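Local coordinates for hypothetical signal peptide protein (Sinorhizobium meliloti, PDB 3PJY) that is of unknown function but belongs to the DUF192 family and is a putative transcription regulator, at residues B[36-41]-B[60-65]; B[66-71]-B[107-112]. One frame throughout, in Å; residues are numbered along the deposited sequence. Where two conformers were deposited one is given.

Contact 1: residues B[36-41]-B[60-65]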
# COMPACT_ATOMS: atom_id res chain seq x y z
N GLY B 36 2.27 17.06 16.45
CA GLY B 36 2.48 16.74 15.06
C GLY B 36 3.83 16.04 14.84
O GLY B 36 4.18 15.11 15.56
N LEU B 37 4.57 16.49 13.84
CA LEU B 37 5.88 15.95 13.50
C LEU B 37 6.99 16.89 13.99
O LEU B 37 8.13 16.83 13.49
CB LEU B 37 5.95 15.74 11.98
CG LEU B 37 5.01 14.66 11.48
CD1 LEU B 37 4.92 14.71 9.92
CD2 LEU B 37 5.51 13.25 11.89
N MSE B 38 6.70 17.67 15.02
CA MSE B 38 7.71 18.55 15.60
C MSE B 38 8.94 17.77 15.96
O MSE B 38 8.85 16.63 16.42
CB MSE B 38 7.20 19.24 16.88
CG MSE B 38 6.15 20.31 16.66
SE MSE B 38 5.72 21.07 18.37
CE MSE B 38 4.44 22.42 17.77
N TYR B 39 10.08 18.40 15.75
CA TYR B 39 11.41 17.90 16.13
C TYR B 39 11.94 16.70 15.38
O TYR B 39 13.13 16.50 15.40
CB TYR B 39 11.53 17.67 17.64
CG TYR B 39 11.26 18.94 18.42
CD1 TYR B 39 12.16 19.96 18.42
CD2 TYR B 39 10.10 19.09 19.15
CE1 TYR B 39 11.93 21.13 19.12
CE2 TYR B 39 9.87 20.27 19.86
CZ TYR B 39 10.77 21.25 19.83
OH TYR B 39 10.57 22.44 20.51
N ARG B 40 11.11 15.92 14.69
CA ARG B 40 11.59 14.78 13.93
C ARG B 40 12.55 15.22 12.86
O ARG B 40 12.34 16.27 12.20
CB ARG B 40 10.43 14.04 13.32
CG ARG B 40 9.58 13.47 14.42
CD ARG B 40 8.75 12.41 13.89
NE ARG B 40 7.73 12.02 14.85
CZ ARG B 40 6.91 11.01 14.61
NH1 ARG B 40 7.04 10.35 13.48
NH2 ARG B 40 6.00 10.68 15.50
N ARG B 41 13.62 14.45 12.68
CA ARG B 41 14.62 14.83 11.69
C ARG B 41 14.51 14.02 10.40
O ARG B 41 15.05 14.38 9.35
CB ARG B 41 16.03 14.74 12.30
CG ARG B 41 16.17 15.45 13.66
CD ARG B 41 15.79 16.95 13.62
NE ARG B 41 16.66 17.74 14.48
CZ ARG B 41 16.39 18.18 15.71
NH1 ARG B 41 17.32 18.87 16.33
NH2 ARG B 41 15.24 17.94 16.33
N MSE B 60 -6.65 24.58 11.34
CA MSE B 60 -5.47 25.41 11.14
C MSE B 60 -4.24 24.57 11.47
O MSE B 60 -4.12 23.99 12.55
CB MSE B 60 -5.56 26.63 12.07
CG MSE B 60 -6.77 27.45 11.76
SE MSE B 60 -6.76 29.20 12.59
CE MSE B 60 -6.28 28.64 14.02
N MSE B 61 -3.27 24.56 10.54
CA MSE B 61 -2.00 23.88 10.72
C MSE B 61 -0.86 24.88 10.63
O MSE B 61 -1.01 25.94 10.07
CB MSE B 61 -1.83 22.85 9.61
CG MSE B 61 -2.98 21.87 9.42
SE MSE B 61 -3.21 20.64 10.90
CE MSE B 61 -1.65 19.59 10.72
N TRP B 62 0.25 24.49 11.21
CA TRP B 62 1.50 25.26 11.06
C TRP B 62 2.72 24.37 11.17
O TRP B 62 2.61 23.14 11.37
CB TRP B 62 1.54 26.44 12.05
CG TRP B 62 1.63 26.10 13.54
CD1 TRP B 62 1.66 24.87 14.10
CD2 TRP B 62 1.66 27.03 14.63
NE1 TRP B 62 1.71 24.97 15.49
CE2 TRP B 62 1.69 26.29 15.82
CE3 TRP B 62 1.64 28.42 14.71
CZ2 TRP B 62 1.75 26.89 17.10
CZ3 TRP B 62 1.69 29.02 15.99
CH2 TRP B 62 1.73 28.26 17.14
N MSE B 63 3.89 24.99 11.06
CA MSE B 63 5.18 24.31 11.03
C MSE B 63 6.09 24.65 12.20
O MSE B 63 7.30 24.43 12.15
CB MSE B 63 5.87 24.53 9.69
CG MSE B 63 5.10 23.98 8.50
SE MSE B 63 5.15 22.08 8.42
CE MSE B 63 6.89 22.00 7.77
N LYS B 64 5.49 25.15 13.26
CA LYS B 64 6.24 25.46 14.46
C LYS B 64 6.99 24.22 14.95
O LYS B 64 6.44 23.12 15.03
CB LYS B 64 5.31 25.93 15.55
CG LYS B 64 6.09 26.43 16.76
CD LYS B 64 5.19 26.85 17.86
CE LYS B 64 6.01 27.50 18.97
NZ LYS B 64 5.19 27.54 20.17
N ASN B 65 8.29 24.44 15.17
CA ASN B 65 9.22 23.40 15.63
C ASN B 65 9.35 22.20 14.71
O ASN B 65 9.86 21.13 15.12
CB ASN B 65 8.85 22.90 17.04
CG ASN B 65 8.89 24.00 18.09
OD1 ASN B 65 9.72 24.91 18.00
ND2 ASN B 65 8.00 23.92 19.06
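Tyr39 and Met38 meet Asn65 where a type II beta turn, Leu37 to Arg40, touches the loop after the short strand 60-61 in this DUF192-family fold. The tight part is built around the backbone carbonyls of Lys64 and Asn65. Asn65 O accepts the N-H of Tyr39 at 2.8 Å in a nearly straight bond (159°), with the donor tilted modestly from the carbonyl plane, and the same oxygen receives a CA-H...O contact from Met38 CA at 3.4 Å. One acceptor thus holds two successive residues of the turn. Met38 CG lies 3.3 Å from Lys64 O.

The side chain of Asn65 lies beside that of Tyr39, pointing the same way, with amide and ring planes only 20° apart. Its CB sits over one face of the ring, 4.1 Å from the centroid, as a CH-pi contact displaced toward the rim; Tyr39, though exposed, is held there. The selenomethionine Met38 crosses Asn65 obliquely: chi2 of -178° places SE beside the amide, 3.7 Å from Asn65 ND2, and an equally extended chi3 carries CE on toward Lys64 and Trp62. The Arg40 side chain leads away from 60-65 to a salt bridge with Glu25.

Toward the solvent side, at the exposed Trp62, the fit slackens. Lys64 CB covers one face of the indole, and Met38 CE comes obliquely to Trp62, 4.4 Å from NE1.

Contact 2: residues B[66-71]-B[107-112]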
# COMPACT_ATOMS: atom_id res chain seq x y z
N THR B 66 8.88 22.33 13.47
CA THR B 66 8.91 21.21 12.51
C THR B 66 10.07 21.42 11.57
O THR B 66 10.18 22.46 10.89
CB THR B 66 7.59 21.09 11.76
OG1 THR B 66 6.54 20.84 12.71
CG2 THR B 66 7.61 19.95 10.78
N TYR B 67 10.99 20.44 11.54
CA TYR B 67 12.22 20.49 10.75
C TYR B 67 12.06 19.92 9.34
O TYR B 67 12.75 20.34 8.41
CB TYR B 67 13.32 19.73 11.48
CG TYR B 67 13.85 20.39 12.74
CD1 TYR B 67 13.07 20.51 13.84
CD2 TYR B 67 15.16 20.91 12.80
CE1 TYR B 67 13.53 21.13 15.01
CE2 TYR B 67 15.64 21.51 14.00
CZ TYR B 67 14.79 21.61 15.08
OH TYR B 67 15.16 22.18 16.27
N LEU B 68 11.20 18.92 9.19
CA LEU B 68 10.98 18.25 7.90
C LEU B 68 10.07 19.14 7.06
O LEU B 68 9.00 19.53 7.54
CB LEU B 68 10.21 16.93 8.11
CG LEU B 68 10.97 15.80 8.85
CD1 LEU B 68 9.97 14.71 9.26
CD2 LEU B 68 12.03 15.27 7.93
N PRO B 69 10.46 19.45 5.80
CA PRO B 69 9.49 20.09 4.93
C PRO B 69 8.36 19.09 4.62
O PRO B 69 8.63 17.90 4.44
CB PRO B 69 10.30 20.42 3.68
CG PRO B 69 11.42 19.52 3.70
CD PRO B 69 11.74 19.18 5.13
N LEU B 70 7.14 19.59 4.58
CA LEU B 70 5.94 18.70 4.48
C LEU B 70 5.00 19.15 3.38
O LEU B 70 4.87 20.34 3.10
CB LEU B 70 5.16 18.67 5.80
CG LEU B 70 5.92 18.15 7.01
CD1 LEU B 70 5.03 18.29 8.29
CD2 LEU B 70 6.38 16.68 6.81
N ASP B 71 4.28 18.18 2.80
CA ASP B 71 3.06 18.42 2.06
C ASP B 71 1.87 18.12 2.99
O ASP B 71 1.89 17.16 3.78
CB ASP B 71 2.93 17.48 0.85
CG ASP B 71 3.88 17.77 -0.29
OD1 ASP B 71 4.58 18.83 -0.29
OD2 ASP B 71 3.93 16.92 -1.23
N GLU B 107 -0.14 14.64 6.71
CA GLU B 107 1.16 15.23 6.47
C GLU B 107 2.13 14.18 5.92
O GLU B 107 2.28 13.11 6.49
CB GLU B 107 1.74 15.86 7.72
CG GLU B 107 1.07 17.14 8.10
CD GLU B 107 1.65 17.82 9.31
OE1 GLU B 107 2.43 17.27 10.10
OE2 GLU B 107 1.28 19.00 9.51
N LEU B 108 2.77 14.51 4.82
CA LEU B 108 3.73 13.67 4.14
C LEU B 108 5.02 14.46 3.91
O LEU B 108 5.02 15.70 3.96
CB LEU B 108 3.18 13.24 2.79
CG LEU B 108 1.87 12.43 2.82
CD1 LEU B 108 1.30 12.28 1.40
CD2 LEU B 108 2.11 11.10 3.46
N ASN B 109 6.12 13.78 3.60
CA ASN B 109 7.31 14.51 3.22
C ASN B 109 7.00 15.44 2.05
O ASN B 109 6.28 15.08 1.11
CB ASN B 109 8.42 13.58 2.80
CG ASN B 109 9.13 12.93 3.96
OD1 ASN B 109 9.91 13.59 4.66
ND2 ASN B 109 8.91 11.64 4.14
N ALA B 110 7.56 16.63 2.05
CA ALA B 110 7.41 17.51 0.89
C ALA B 110 7.85 16.83 -0.38
O ALA B 110 8.88 16.11 -0.41
CB ALA B 110 8.15 18.87 1.10
N GLY B 111 7.08 17.03 -1.44
CA GLY B 111 7.34 16.39 -2.73
C GLY B 111 6.57 15.11 -2.94
O GLY B 111 6.56 14.58 -4.06
N THR B 112 5.95 14.59 -1.88
CA THR B 112 5.20 13.32 -1.99
C THR B 112 4.00 13.42 -2.92
O THR B 112 3.75 12.51 -3.72
CB THR B 112 4.80 12.76 -0.64
OG1 THR B 112 5.97 12.62 0.18
CG2 THR B 112 4.20 11.35 -0.82
O HOH W 1 10.64 16.12 4.14
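Asp71 turns its CG beside its own backbone N and anti to the carbonyl carbon (chi1 -72°), which brings the carboxylate to the turn at Ala110 and Gly111; in Leu70, chi1 of -60° likewise sets CG beside its own N, 4.0 Å from Leu108 O. Both Asp71 oxygens meet Gly111 N, but each bond is weak, OD2 lying 3.2 Å from that nitrogen. The carboxylate has further partners: OD1 accepts from Asn87 N and OD2 from Val113 N. Backbone N-H groups from two parts of the chain therefore converge on this buried carboxylate.

Asp71 belongs to an antiparallel ladder between neighbouring strands 70-75 and 102-109 of the mixed sheet. Asp71 and Leu108 form a hydrogen-bonded pair, with Asp71 N to Leu108 O at 2.8 Å and Leu108 N to Asp71 O at 3.0 Å. Leu70 and Asn109 are the adjoining non-hydrogen-bonded pair, their side chains diverging. Leu70 puts CD1 against the Glu107 carboxylate, 3.3 Å from OE1.

Past the ladder, the chain makes a type II turn from Asn109 to Thr112, with Gly111 at the N-cap position of helix 112-116. Thr112 N and OG1 both bond to Asn109 O from the same face of its plane. Ala110 N reaches Pro69 O at 2.9 Å from above the carbonyl plane, while Pro69 CB and Ala110 CB pack together. A water donates to that Pro69 oxygen and to Asn109 OD1, each at 2.7 Å; Asn109 ND2 bonds instead to Met43 O.

Overall arrangement
Contact 1 packs the 36-41 turn on the loop 60-65, which continues as 66-71 into the sheet of contact 2, so that the first contact closes just before the second opens, their centres about 10 Å apart. Contact 1 is a surface contact, contact 2 a buried one. Between them, side chains of the first pair of segments pack on the second. Met63 CE lies 3.2 Å from Leu68 O, and Met61 CE lies 3.2 Å from Glu107 OE2. Leu37 CD1 is 3.6 Å from Glu107 OE1, placing Glu107 among apolar groups from both contacts. Segments 36-41 and 66-71 also touch directly, with Arg41 O 3.5 Å from Leu68 CD2.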